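Local coordinates for p800 reaction center core protein (Heliobacterium modesticaldum, PDB 5V8K), which forms the homodimeric core of the heliobacterial photosynthetic reaction center, holding bacteriochlorophyll g pigments in the membrane and providing cysteines that bind a [4Fe-4S] cluster, at residues A[281-286]-A[398-403]; A[287-292]-A[302-307]. All coordinates share one frame; numbering follows the deposited sequence.

Helix 258-291 supplies the first segment of both contacts, 281-286 to contact 1 and 287-292, at its C-terminal end, to contact 2. Leaving that helix, the chain makes a short loop without regular structure and comes back as helix 303-307, which closes contact 2. It then runs through helix 311-344 to helix 376-401, whose last turn meets 281-286 and closes contact 1. The short loop is thus nested in the long one. The centres of the two contacts lie about 9 Å apart and they touch: M286 packs on F304, F401 on R307 and F304, and L287 on the carbonyl of S403, uniting two transmembrane helices with the lipid-binding short helix.

Contact 1: A[281-286]-A[398-403]; sequences HGAHFM and RMVFFS. With GBF (Bacteriochlorophyll g), chain B.
A283 turns its methyl group toward the last turn of helix 376-401, where its CB rests 3.5 Å from M399 O and also meets M399 CB. So small a side chain allows the backbones to come close, the CA atoms of A283 and V400 being 4.6 Å apart. One turn further on, M286 lays its sulfur across V400, with SD 4.0 Å from V400 CG1. This same methyl also covers the centre of one face of the F401 ring.

The polar links run along the helix end. S403 OG donates to M399 O at 2.9 Å, reaching it 26° out of the carbonyl plane. A water lies 3.0 Å from A283 O and can also donate to M399 O, although it has more acceptors within reach than protons to give.

Two histidines of segment 281-286 serve bacteriochlorophyll g, H281 pointing away from helix 376-401. H281 NE2 binds the central magnesium at 2.4 Å, and its ring stands edge-on to the macrocycle. With chi1 near 180° (-178°) H284 swings its ring out, away from the backbone N, and offers a face to the ester methyl, with CE1 3.6 Å from CED of the pigment. Both ND1 atoms bond to the carboxylate of E201, one to each oxygen, which fixes how the two rings are turned and positions H281 on the metal. A second bacteriochlorophyll g touches A283, M286 and V400, while R398 forms a salt bridge with E548 of the second subunit.

Axial ligation of a chlorophyll magnesium by a histidine of a membrane helix is a familiar way of holding antenna pigments in type I reaction centers, the PsaA/PsaB family; here the same helical turn also packs through A283 on helix 376-401.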
ATOM      1  N   HIS A 281       4.173 -18.250  21.434  1.00 43.27           N
ATOM      2  CA  HIS A 281       4.375 -19.572  22.029  1.00 43.92           C
ATOM      3  C   HIS A 281       3.899 -19.643  23.476  1.00 45.88           C
ATOM      4  O   HIS A 281       3.384 -20.676  23.908  1.00 46.89           O
ATOM      5  CB  HIS A 281       5.839 -19.967  21.951  1.00 41.93           C
ATOM      6  CG  HIS A 281       6.208 -20.526  20.627  1.00 44.56           C
ATOM      7  ND1 HIS A 281       5.642 -21.680  20.138  1.00 44.44           N
ATOM      8  CD2 HIS A 281       7.041 -20.070  19.665  1.00 40.38           C
ATOM      9  CE1 HIS A 281       6.110 -21.913  18.929  1.00 42.66           C
ATOM     10  NE2 HIS A 281       6.966 -20.951  18.622  1.00 40.45           N
ATOM     11  N   GLY A 282       4.135 -18.603  24.266  1.00 40.19           N
ATOM     12  CA  GLY A 282       3.677 -18.645  25.636  1.00 41.40           C
ATOM     13  C   GLY A 282       2.163 -18.686  25.690  1.00 43.30           C
ATOM     14  O   GLY A 282       1.574 -19.475  26.425  1.00 43.38           O
ATOM     15  N   ALA A 283       1.524 -17.854  24.869  1.00 44.80           N
ATOM     16  CA  ALA A 283       0.070 -17.836  24.763  1.00 47.69           C
ATOM     17  C   ALA A 283      -0.459 -19.179  24.282  1.00 46.10           C
ATOM     18  O   ALA A 283      -1.495 -19.656  24.756  1.00 49.68           O
ATOM     19  CB  ALA A 283      -0.364 -16.712  23.802  1.00 44.44           C
ATOM     20  N   HIS A 284       0.213 -19.786  23.313  1.00 43.33           N
ATOM     21  CA  HIS A 284      -0.222 -21.089  22.831  1.00 44.49           C
ATOM     22  C   HIS A 284      -0.087 -22.143  23.921  1.00 47.76           C
ATOM     23  O   HIS A 284      -0.945 -23.024  24.057  1.00 48.48           O
ATOM     24  CB  HIS A 284       0.576 -21.499  21.590  1.00 43.16           C
ATOM     25  CG  HIS A 284       0.141 -22.804  21.035  1.00 48.55           C
ATOM     26  ND1 HIS A 284       0.903 -23.944  21.149  1.00 47.99           N
ATOM     27  CD2 HIS A 284      -1.010 -23.173  20.428  1.00 44.59           C
ATOM     28  CE1 HIS A 284       0.247 -24.960  20.614  1.00 47.85           C
ATOM     29  NE2 HIS A 284      -0.920 -24.523  20.180  1.00 49.02           N
ATOM     30  N   PHE A 285       0.985 -22.078  24.703  1.00 51.49           N
ATOM     31  CA  PHE A 285       1.111 -22.969  25.854  1.00 50.64           C
ATOM     32  C   PHE A 285      -0.042 -22.757  26.834  1.00 54.62           C
ATOM     33  O   PHE A 285      -0.675 -23.723  27.291  1.00 53.30           O
ATOM     34  CB  PHE A 285       2.478 -22.755  26.522  1.00 50.37           C
ATOM     35  CG  PHE A 285       2.530 -23.184  27.980  1.00 54.92           C
ATOM     36  CD1 PHE A 285       2.663 -24.520  28.341  1.00 54.80           C
ATOM     37  CD2 PHE A 285       2.479 -22.229  28.983  1.00 54.17           C
ATOM     38  CE1 PHE A 285       2.706 -24.885  29.710  1.00 54.89           C
ATOM     39  CE2 PHE A 285       2.534 -22.580  30.323  1.00 55.90           C
ATOM     40  CZ  PHE A 285       2.638 -23.903  30.691  1.00 54.83           C
ATOM     41  N   MET A 286      -0.356 -21.495  27.147  1.00 54.78           N
ATOM     42  CA  MET A 286      -1.465 -21.236  28.063  1.00 57.16           C
ATOM     43  C   MET A 286      -2.768 -21.776  27.511  1.00 57.81           C
ATOM     44  O   MET A 286      -3.582 -22.337  28.249  1.00 57.83           O
ATOM     45  CB  MET A 286      -1.603 -19.740  28.330  1.00 55.34           C
ATOM     46  CG  MET A 286      -0.447 -19.172  29.081  1.00 57.98           C
ATOM     47  SD  MET A 286      -0.364 -17.422  28.728  1.00 63.07           S
ATOM     48  CE  MET A 286       0.112 -16.841  30.297  1.00 63.86           C
ATOM     49  N   ARG A 398      -4.000  -9.697  23.540  1.00 41.51           N
ATOM     50  CA  ARG A 398      -5.172 -10.473  23.142  1.00 41.47           C
ATOM     51  C   ARG A 398      -4.825 -11.947  22.875  1.00 41.77           C
ATOM     52  O   ARG A 398      -5.618 -12.836  23.209  1.00 42.84           O
ATOM     53  CB  ARG A 398      -5.825  -9.814  21.923  1.00 40.47           C
ATOM     54  CG  ARG A 398      -6.524  -8.459  22.252  1.00 40.54           C
ATOM     55  CD  ARG A 398      -6.941  -7.750  20.987  1.00 39.48           C
ATOM     56  NE  ARG A 398      -8.044  -8.417  20.305  1.00 39.74           N
ATOM     57  CZ  ARG A 398      -8.713  -7.872  19.290  1.00 44.88           C
ATOM     58  NH1 ARG A 398      -8.386  -6.664  18.876  1.00 39.20           N
ATOM     59  NH2 ARG A 398      -9.757  -8.489  18.724  1.00 39.55           N
ATOM     60  N   MET A 399      -3.652 -12.230  22.276  1.00 41.26           N
ATOM     61  CA  MET A 399      -3.135 -13.600  22.190  1.00 41.70           C
ATOM     62  C   MET A 399      -3.157 -14.266  23.546  1.00 44.44           C
ATOM     63  O   MET A 399      -3.631 -15.400  23.694  1.00 44.17           O
ATOM     64  CB  MET A 399      -1.686 -13.623  21.653  1.00 41.23           C
ATOM     65  CG  MET A 399      -1.513 -13.572  20.165  1.00 39.60           C
ATOM     66  SD  MET A 399       0.235 -13.929  19.650  1.00 39.69           S
ATOM     67  CE  MET A 399       1.142 -12.452  20.054  1.00 38.30           C
ATOM     68  N   VAL A 400      -2.652 -13.554  24.552  1.00 42.98           N
ATOM     69  CA  VAL A 400      -2.474 -14.111  25.887  1.00 44.43           C
ATOM     70  C   VAL A 400      -3.813 -14.348  26.579  1.00 45.73           C
ATOM     71  O   VAL A 400      -4.017 -15.395  27.199  1.00 47.02           O
ATOM     72  CB  VAL A 400      -1.575 -13.185  26.719  1.00 48.44           C
ATOM     73  CG1 VAL A 400      -1.491 -13.677  28.162  1.00 47.76           C
ATOM     74  CG2 VAL A 400      -0.192 -13.095  26.087  1.00 43.38           C
ATOM     75  N   PHE A 401      -4.742 -13.377  26.511  1.00 43.17           N
ATOM     76  CA  PHE A 401      -5.916 -13.375  27.388  1.00 44.56           C
ATOM     77  C   PHE A 401      -7.275 -13.484  26.690  1.00 45.14           C
ATOM     78  O   PHE A 401      -8.277 -13.754  27.377  1.00 45.98           O
ATOM     79  CB  PHE A 401      -5.924 -12.104  28.255  1.00 44.80           C
ATOM     80  CG  PHE A 401      -4.881 -12.090  29.333  1.00 45.45           C
ATOM     81  CD1 PHE A 401      -4.774 -13.139  30.240  1.00 46.91           C
ATOM     82  CD2 PHE A 401      -4.010 -11.029  29.445  1.00 44.70           C
ATOM     83  CE1 PHE A 401      -3.810 -13.131  31.257  1.00 47.63           C
ATOM     84  CE2 PHE A 401      -3.034 -11.002  30.443  1.00 45.38           C
ATOM     85  CZ  PHE A 401      -2.921 -12.062  31.346  1.00 50.71           C
ATOM     86  N   PHE A 402      -7.346 -13.309  25.371  1.00 50.32           N
ATOM     87  CA  PHE A 402      -8.599 -13.369  24.629  1.00 50.34           C
ATOM     88  C   PHE A 402      -8.766 -14.615  23.754  1.00 50.35           C
ATOM     89  O   PHE A 402      -9.714 -14.674  22.963  1.00 50.25           O
ATOM     90  CB  PHE A 402      -8.738 -12.135  23.727  1.00 48.98           C
ATOM     91  CG  PHE A 402      -9.073 -10.848  24.449  1.00 50.44           C
ATOM     92  CD1 PHE A 402      -8.315 -10.402  25.523  1.00 52.05           C
ATOM     93  CD2 PHE A 402     -10.100 -10.038  23.985  1.00 49.04           C
ATOM     94  CE1 PHE A 402      -8.620  -9.206  26.148  1.00 53.16           C
ATOM     95  CE2 PHE A 402     -10.388  -8.842  24.601  1.00 49.29           C
ATOM     96  CZ  PHE A 402      -9.644  -8.419  25.679  1.00 53.36           C
ATOM     97  N   SER A 403      -7.873 -15.592  23.834  1.00 47.00           N
ATOM     98  CA  SER A 403      -7.835 -16.629  22.809  1.00 50.39           C
ATOM     99  C   SER A 403      -8.713 -17.833  23.126  1.00 51.40           C
ATOM    100  O   SER A 403      -8.960 -18.653  22.244  1.00 48.29           O
ATOM    101  CB  SER A 403      -6.385 -17.071  22.574  1.00 50.13           C
ATOM    102  OG  SER A 403      -5.705 -16.071  21.822  1.00 49.66           O
TER
HETATM  103 MG   GBF B1021       7.855 -21.154  16.370  1.00 41.09          MG
HETATM  104  CHA GBF B1021       5.081 -22.959  15.129  1.00 39.00           C
HETATM  105  CHB GBF B1021       9.346 -24.048  16.989  1.00 41.02           C
HETATM  106  CHC GBF B1021      10.745 -19.278  16.759  1.00 35.78           C
HETATM  107  CHD GBF B1021       6.210 -18.249  15.095  1.00 36.15           C
HETATM  108  NA  GBF B1021       7.294 -23.062  16.224  1.00 45.03           N
HETATM  109  C1A GBF B1021       6.265 -23.702  15.660  1.00 43.56           C
HETATM  110  C2A GBF B1021       6.163 -25.194  15.840  1.00 47.14           C
HETATM  111  C3A GBF B1021       7.385 -25.440  16.725  1.00 46.19           C
HETATM  112  C4A GBF B1021       8.052 -24.099  16.620  1.00 41.72           C
HETATM  113  CMA GBF B1021       7.026 -25.750  18.175  1.00 42.61           C
HETATM  114  CAA GBF B1021       6.190 -26.058  14.584  1.00 47.80           C
HETATM  115  CBA GBF B1021       7.381 -25.735  13.693  1.00 50.96           C
HETATM  116  CGA GBF B1021       7.607 -26.825  12.667  1.00 59.84           C
HETATM  117  O1A GBF B1021       7.131 -27.938  12.826  1.00 66.52           O
HETATM  118  O2A GBF B1021       8.834 -26.708  11.916  1.00 62.93           O
HETATM  119  NB  GBF B1021       9.798 -21.636  16.775  1.00 39.57           N
HETATM  120  C1B GBF B1021      10.233 -22.872  17.110  1.00 42.07           C
HETATM  121  C2B GBF B1021      11.557 -22.805  17.549  1.00 44.26           C
HETATM  122  C3B GBF B1021      11.941 -21.458  17.461  1.00 43.10           C
HETATM  123  C4B GBF B1021      10.799 -20.764  16.989  1.00 43.23           C
HETATM  124  CMB GBF B1021      12.379 -24.007  17.967  1.00 40.98           C
HETATM  125  CAB GBF B1021      13.252 -20.837  17.814  1.00 43.84           C
HETATM  126  CBB GBF B1021      14.284 -21.354  18.485  1.00 38.86           C
HETATM  127  NC  GBF B1021       8.317 -19.174  16.085  1.00 45.53           N
HETATM  128  C1C GBF B1021       9.524 -18.611  16.208  1.00 36.93           C
HETATM  129  C2C GBF B1021       9.855 -17.225  15.781  1.00 41.25           C
HETATM  130  C3C GBF B1021       8.478 -17.082  15.295  1.00 43.44           C
HETATM  131  C4C GBF B1021       7.628 -18.160  15.512  1.00 41.75           C
HETATM  132  CMC GBF B1021      10.154 -16.433  17.042  1.00 39.62           C
HETATM  133  CAC GBF B1021       7.968 -15.859  14.634  1.00 37.86           C
HETATM  134  CBC GBF B1021       8.789 -14.625  14.382  1.00 37.68           C
HETATM  135  ND  GBF B1021       6.198 -20.634  15.344  1.00 40.23           N
HETATM  136  C1D GBF B1021       5.541 -19.552  14.978  1.00 39.81           C
HETATM  137  C2D GBF B1021       4.053 -19.561  14.378  1.00 42.02           C
HETATM  138  C3D GBF B1021       4.049 -20.938  14.535  1.00 37.83           C
HETATM  139  C4D GBF B1021       5.225 -21.563  15.059  1.00 42.56           C
HETATM  140  CMD GBF B1021       3.086 -18.503  13.934  1.00 40.96           C
HETATM  141  CAD GBF B1021       3.178 -22.040  14.072  1.00 43.37           C
HETATM  142  OBD GBF B1021       1.949 -22.112  13.801  1.00 41.14           O
HETATM  143  CBD GBF B1021       3.803 -23.339  14.483  1.00 42.24           C
HETATM  144  CGD GBF B1021       2.971 -23.980  15.517  1.00 44.39           C
HETATM  145  O1D GBF B1021       2.223 -24.915  15.309  1.00 47.34           O
HETATM  146  O2D GBF B1021       3.107 -23.479  16.843  1.00 50.06           O
HETATM  147  CED GBF B1021       2.039 -23.747  17.722  1.00 41.98           C
HETATM  148  C1  GBF B1021       8.945 -27.233  10.597  1.00 66.88           C
HETATM  149  C2  GBF B1021      10.314 -26.900  10.062  1.00 75.43           C
HETATM  150  C3  GBF B1021      11.335 -27.776  10.103  1.00 82.59           C
HETATM  151  C4  GBF B1021      11.137 -29.163  10.685  1.00 84.50           C
HETATM  152  C5  GBF B1021      12.668 -27.314   9.538  1.00 82.59           C
HETATM  153  C6  GBF B1021      13.460 -28.473   8.952  1.00 85.81           C
HETATM  154  C7  GBF B1021      14.572 -27.945   8.072  1.00 86.70           C
HETATM  155  C8  GBF B1021      14.824 -28.419   6.831  1.00 92.86           C
HETATM  156  C9  GBF B1021      14.012 -29.538   6.238  1.00 98.60           C
HETATM  157  C10 GBF B1021      15.962 -27.874   5.994  1.00 92.46           C
HETATM  158  C11 GBF B1021      15.968 -26.353   5.935  1.00 91.82           C
HETATM  159  C12 GBF B1021      17.393 -25.852   5.833  1.00 90.43           C
HETATM  160  C13 GBF B1021      17.614 -24.546   5.651  1.00 91.05           C
HETATM  161  C14 GBF B1021      16.433 -23.630   5.554  1.00 89.76           C
HETATM  162  C15 GBF B1021      19.018 -23.994   5.543  1.00 89.95           C
HETATM  163  O   HOH W   1      -3.865 -17.942  25.267  1.00 67.44           O

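Contact 2: A[287-292]-A[302-307]; sequences LRVLND and FKFIKR. With DGG (1-[glycerolylphosphonyl]-2-[8-(2-hexyl-cyclopropyl)-octanal-1-yl]-3-[hexadecanal-1-yl]-glycerol), chain C.
Phosphate oxygen OP3 of the bound phospholipid sits against the first turn of helix 303-307, 2.9 Å from F304 N and 3.3 Å from K303 N. The same oxygen lies at the edge of the F304 ring, in the plane of the ring. Amides at the beginning of a helix would be expected to favour the negative charge of the phosphate.

Two more side chains frame the head group. F302 brings its ring edge to the lipid, CD1 lying 3.2 Å from OP1, while CE1 reaches the ester carbonyl oxygen O21. R307 extends from CG to NE and places NH1 3.5 Å from the glycerol oxygen O42, which lies in the guanidinium plane at its edge; K303 CB backs one face of that group. An alanine in place of F302 is likely to strip OP1 and O21 of the ring edge beside them and take from F195 its edge-to-face partner.

The contact with segment 287-292 is apolar. F304 holds CG between its backbone N and carbonyl carbon (chi1 73°), and its ring then reaches V289 at about a right angle, with F304 CZ 4.1 Å from V289 CG1. I305 CD1 lies over one face of this ring, 3.3 Å above its plane and toward the rim. L290 sends CD2 to the backbone of I305, 4.1 Å from its CA, and on to I305 CG1.

Helix 287-291 and helix 303-307 cross steeply, at 76°, with their axes 10.8 Å apart at closest approach. Contact 2 thus sets the short helix crosswise against the C-terminal end of transmembrane helix 258-291: R288 ties that end by salt bridges to D199 and to E201 of helix 200-224, and L290 also packs on C308, in the short link that leads to helix 311-344.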
ATOM      1  N   LEU A 287      -2.985 -21.608  26.214  1.00 48.92           N
ATOM      2  CA  LEU A 287      -4.225 -22.062  25.614  1.00 49.62           C
ATOM      3  C   LEU A 287      -4.345 -23.573  25.696  1.00 54.59           C
ATOM      4  O   LEU A 287      -5.443 -24.100  25.933  1.00 53.63           O
ATOM      5  CB  LEU A 287      -4.291 -21.573  24.170  1.00 48.28           C
ATOM      6  CG  LEU A 287      -5.600 -21.789  23.446  1.00 49.61           C
ATOM      7  CD1 LEU A 287      -6.738 -20.994  24.151  1.00 49.73           C
ATOM      8  CD2 LEU A 287      -5.483 -21.355  21.977  1.00 48.76           C
ATOM      9  N   ARG A 288      -3.226 -24.297  25.542  1.00 54.96           N
ATOM     10  CA  ARG A 288      -3.266 -25.748  25.720  1.00 55.70           C
ATOM     11  C   ARG A 288      -3.564 -26.110  27.166  1.00 59.93           C
ATOM     12  O   ARG A 288      -4.284 -27.082  27.429  1.00 59.22           O
ATOM     13  CB  ARG A 288      -1.960 -26.389  25.255  1.00 54.19           C
ATOM     14  CG  ARG A 288      -1.811 -26.338  23.737  1.00 53.00           C
ATOM     15  CD  ARG A 288      -0.660 -27.192  23.227  1.00 55.29           C
ATOM     16  NE  ARG A 288       0.664 -26.656  23.588  1.00 57.10           N
ATOM     17  CZ  ARG A 288       1.460 -27.151  24.538  1.00 58.03           C
ATOM     18  NH1 ARG A 288       1.098 -28.208  25.242  1.00 61.39           N
ATOM     19  NH2 ARG A 288       2.632 -26.593  24.781  1.00 53.28           N
ATOM     20  N   VAL A 289      -3.045 -25.328  28.118  1.00 61.72           N
ATOM     21  CA  VAL A 289      -3.422 -25.529  29.511  1.00 62.71           C
ATOM     22  C   VAL A 289      -4.937 -25.404  29.670  1.00 68.73           C
ATOM     23  O   VAL A 289      -5.586 -26.225  30.331  1.00 66.20           O
ATOM     24  CB  VAL A 289      -2.695 -24.529  30.422  1.00 60.64           C
ATOM     25  CG1 VAL A 289      -3.338 -24.538  31.809  1.00 67.22           C
ATOM     26  CG2 VAL A 289      -1.284 -24.882  30.556  1.00 59.17           C
ATOM     27  N   LEU A 290      -5.517 -24.350  29.079  1.00 72.83           N
ATOM     28  CA  LEU A 290      -6.945 -24.089  29.231  1.00 73.44           C
ATOM     29  C   LEU A 290      -7.802 -25.099  28.487  1.00 78.69           C
ATOM     30  O   LEU A 290      -8.992 -25.232  28.799  1.00 80.95           O
ATOM     31  CB  LEU A 290      -7.306 -22.686  28.732  1.00 70.11           C
ATOM     32  CG  LEU A 290      -6.668 -21.460  29.378  1.00 68.99           C
ATOM     33  CD1 LEU A 290      -6.992 -20.242  28.528  1.00 68.89           C
ATOM     34  CD2 LEU A 290      -7.171 -21.250  30.760  1.00 69.52           C
ATOM     35  N   ASN A 291      -7.245 -25.796  27.506  1.00 87.24           N
ATOM     36  CA  ASN A 291      -7.995 -26.773  26.732  1.00 90.84           C
ATOM     37  C   ASN A 291      -7.786 -28.192  27.223  1.00 90.21           C
ATOM     38  O   ASN A 291      -8.481 -29.097  26.757  1.00 93.97           O
ATOM     39  CB  ASN A 291      -7.613 -26.688  25.252  1.00 92.45           C
ATOM     40  CG  ASN A 291      -8.250 -25.505  24.561  1.00 95.58           C
ATOM     41  OD1 ASN A 291      -8.991 -24.751  25.186  1.00 96.12           O
ATOM     42  ND2 ASN A 291      -7.956 -25.326  23.265  1.00 96.46           N
ATOM     43  N   ASP A 292      -6.857 -28.406  28.139  1.00 93.97           N
ATOM     44  CA  ASP A 292      -6.642 -29.719  28.716  1.00 97.12           C
ATOM     45  C   ASP A 292      -7.299 -29.747  30.089  1.00104.26           C
ATOM     46  O   ASP A 292      -6.667 -29.354  31.081  1.00105.73           O
ATOM     47  CB  ASP A 292      -5.146 -30.031  28.824  1.00 98.24           C
ATOM     48  N   PHE A 302      -2.017 -20.441  39.393  1.00 97.58           N
ATOM     49  CA  PHE A 302      -1.644 -19.284  38.589  1.00 93.86           C
ATOM     50  C   PHE A 302      -2.882 -18.460  38.258  1.00 86.75           C
ATOM     51  O   PHE A 302      -3.952 -19.002  37.962  1.00 85.00           O
ATOM     52  CB  PHE A 302      -0.928 -19.710  37.299  1.00 94.73           C
ATOM     53  CG  PHE A 302       0.486 -20.217  37.521  1.00 99.66           C
ATOM     54  CD1 PHE A 302       1.559 -19.335  37.570  1.00101.65           C
ATOM     55  CD2 PHE A 302       0.740 -21.570  37.680  1.00103.85           C
ATOM     56  CE1 PHE A 302       2.856 -19.786  37.771  1.00103.01           C
ATOM     57  CE2 PHE A 302       2.039 -22.027  37.887  1.00107.12           C
ATOM     58  CZ  PHE A 302       3.095 -21.127  37.928  1.00105.90           C
ATOM     59  N   LYS A 303      -2.725 -17.139  38.310  1.00 70.32           N
ATOM     60  CA  LYS A 303      -3.847 -16.243  38.100  1.00 68.60           C
ATOM     61  C   LYS A 303      -4.339 -16.206  36.654  1.00 65.32           C
ATOM     62  O   LYS A 303      -5.446 -15.705  36.416  1.00 62.50           O
ATOM     63  CB  LYS A 303      -3.456 -14.837  38.561  1.00 68.77           C
ATOM     64  N   PHE A 304      -3.580 -16.723  35.676  1.00 64.76           N
ATOM     65  CA  PHE A 304      -4.010 -16.520  34.292  1.00 69.14           C
ATOM     66  C   PHE A 304      -5.166 -17.433  33.920  1.00 71.18           C
ATOM     67  O   PHE A 304      -5.939 -17.105  33.016  1.00 67.72           O
ATOM     68  CB  PHE A 304      -2.861 -16.731  33.300  1.00 68.59           C
ATOM     69  CG  PHE A 304      -2.461 -18.174  33.113  1.00 71.26           C
ATOM     70  CD1 PHE A 304      -3.128 -18.991  32.204  1.00 69.10           C
ATOM     71  CD2 PHE A 304      -1.406 -18.710  33.841  1.00 77.12           C
ATOM     72  CE1 PHE A 304      -2.754 -20.329  32.030  1.00 71.48           C
ATOM     73  CE2 PHE A 304      -1.025 -20.051  33.679  1.00 79.14           C
ATOM     74  CZ  PHE A 304      -1.704 -20.861  32.769  1.00 75.95           C
ATOM     75  N   ILE A 305      -5.298 -18.583  34.573  1.00 70.22           N
ATOM     76  CA  ILE A 305      -6.482 -19.393  34.327  1.00 76.06           C
ATOM     77  C   ILE A 305      -7.736 -18.579  34.634  1.00 76.65           C
ATOM     78  O   ILE A 305      -8.712 -18.607  33.877  1.00 78.66           O
ATOM     79  CB  ILE A 305      -6.441 -20.700  35.137  1.00 80.27           C
ATOM     80  CG1 ILE A 305      -5.354 -21.648  34.604  1.00 82.01           C
ATOM     81  CG2 ILE A 305      -7.796 -21.397  35.071  1.00 80.21           C
ATOM     82  CD1 ILE A 305      -3.974 -21.397  35.155  1.00 82.83           C
ATOM     83  N   LYS A 306      -7.716 -17.805  35.722  1.00 69.60           N
ATOM     84  CA  LYS A 306      -8.873 -16.977  36.041  1.00 73.19           C
ATOM     85  C   LYS A 306      -8.995 -15.820  35.051  1.00 69.20           C
ATOM     86  O   LYS A 306     -10.071 -15.579  34.491  1.00 67.34           O
ATOM     87  CB  LYS A 306      -8.787 -16.466  37.485  1.00 74.84           C
ATOM     88  N   ARG A 307      -7.889 -15.117  34.791  1.00 63.81           N
ATOM     89  CA  ARG A 307      -7.948 -13.919  33.965  1.00 61.27           C
ATOM     90  C   ARG A 307      -8.433 -14.236  32.559  1.00 60.21           C
ATOM     91  O   ARG A 307      -9.110 -13.410  31.934  1.00 58.98           O
ATOM     92  CB  ARG A 307      -6.568 -13.254  33.917  1.00 60.38           C
ATOM     93  CG  ARG A 307      -6.195 -12.563  35.188  1.00 61.09           C
ATOM     94  CD  ARG A 307      -4.714 -12.282  35.269  1.00 60.78           C
ATOM     95  NE  ARG A 307      -4.423 -11.414  36.400  1.00 63.73           N
ATOM     96  CZ  ARG A 307      -3.206 -11.120  36.831  1.00 66.73           C
ATOM     97  NH1 ARG A 307      -2.141 -11.632  36.227  1.00 67.81           N
ATOM     98  NH2 ARG A 307      -3.057 -10.316  37.876  1.00 68.63           N
TER
HETATM   99  C16 DGG C1031      10.066  -5.483  23.324  1.00 73.56           C
HETATM  100  C15 DGG C1031      10.406  -4.728  24.574  1.00 74.25           C
HETATM  101  C14 DGG C1031      10.297  -5.660  25.753  1.00 75.19           C
HETATM  102  C13 DGG C1031       9.530  -5.048  26.901  1.00 73.55           C
HETATM  103  C12 DGG C1031      10.490  -4.634  27.993  1.00 75.61           C
HETATM  104  C11 DGG C1031      10.074  -5.162  29.344  1.00 74.09           C
HETATM  105  C10 DGG C1031       8.575  -5.248  29.442  1.00 74.55           C
HETATM  106  C9  DGG C1031       8.147  -5.715  30.818  1.00 76.52           C
HETATM  107  C8  DGG C1031       6.628  -5.741  30.958  1.00 79.07           C
HETATM  108  C7  DGG C1031       6.178  -6.459  32.220  1.00 81.91           C
HETATM  109  C6  DGG C1031       6.351  -7.975  32.140  1.00 77.23           C
HETATM  110  C5  DGG C1031       5.287  -8.650  31.303  1.00 79.37           C
HETATM  111  C4  DGG C1031       5.334 -10.159  31.408  1.00 77.76           C
HETATM  112  C3  DGG C1031       5.447 -10.675  32.834  1.00 80.49           C
HETATM  113  C2  DGG C1031       5.353 -12.204  32.889  1.00 85.78           C
HETATM  114  C1  DGG C1031       5.145 -12.737  34.284  1.00 96.31           C
HETATM  115  O1  DGG C1031       5.017 -11.996  35.209  1.00 99.34           O
HETATM  116  O17 DGG C1031       5.070 -14.159  34.560  1.00 97.86           O
HETATM  117  C17 DGG C1031       4.033 -14.803  35.311  1.00100.94           C
HETATM  118  C19 DGG C1031       3.661 -16.177  34.716  1.00102.46           C
HETATM  119  O19 DGG C1031       4.721 -17.136  34.772  1.00100.74           O
HETATM  120  C21 DGG C1031       5.578 -17.171  35.940  1.00102.41           C
HETATM  121  O21 DGG C1031       5.101 -17.445  37.012  1.00106.74           O
HETATM  122  C22 DGG C1031       7.070 -16.903  35.845  1.00 99.53           C
HETATM  123  C23 DGG C1031       7.736 -16.463  37.167  1.00 97.80           C
HETATM  124  C24 DGG C1031       8.763 -15.349  37.048  1.00 94.95           C
HETATM  125  C25 DGG C1031       8.287 -14.276  36.080  1.00 95.41           C
HETATM  126  C26 DGG C1031       9.261 -13.109  36.025  1.00 96.21           C
HETATM  127  C27 DGG C1031       8.886 -12.068  34.975  1.00 96.06           C
HETATM  128  C28 DGG C1031       9.959 -10.993  34.834  1.00 95.42           C
HETATM  129  C29 DGG C1031       9.512  -9.856  33.926  1.00 92.37           C
HETATM  130  C30 DGG C1031      10.439  -8.650  33.964  1.00 90.19           C
HETATM  131  C31 DGG C1031       9.721  -7.443  33.409  1.00 90.89           C
HETATM  132  C18 DGG C1031       2.427 -16.732  35.427  1.00109.49           C
HETATM  133  P   DGG C1031       0.410 -15.481  36.627  1.00111.05           P
HETATM  134  OP1 DGG C1031       0.803 -16.204  37.850  1.00115.13           O
HETATM  135  OP2 DGG C1031       1.469 -15.691  35.463  1.00112.91           O
HETATM  136  OP3 DGG C1031      -0.887 -15.748  35.974  1.00105.32           O
HETATM  137  OP4 DGG C1031       0.688 -13.943  36.891  1.00108.96           O
HETATM  138  C40 DGG C1031       0.981 -13.453  38.192  1.00106.35           C
HETATM  139  C41 DGG C1031       0.438 -12.029  38.339  1.00104.17           C
HETATM  140  O42 DGG C1031       1.095 -11.186  37.414  1.00102.23           O
HETATM  141  C43 DGG C1031       0.690 -11.482  39.729  1.00103.36           C
HETATM  142  O44 DGG C1031       0.343 -10.100  39.766  1.00 98.19           O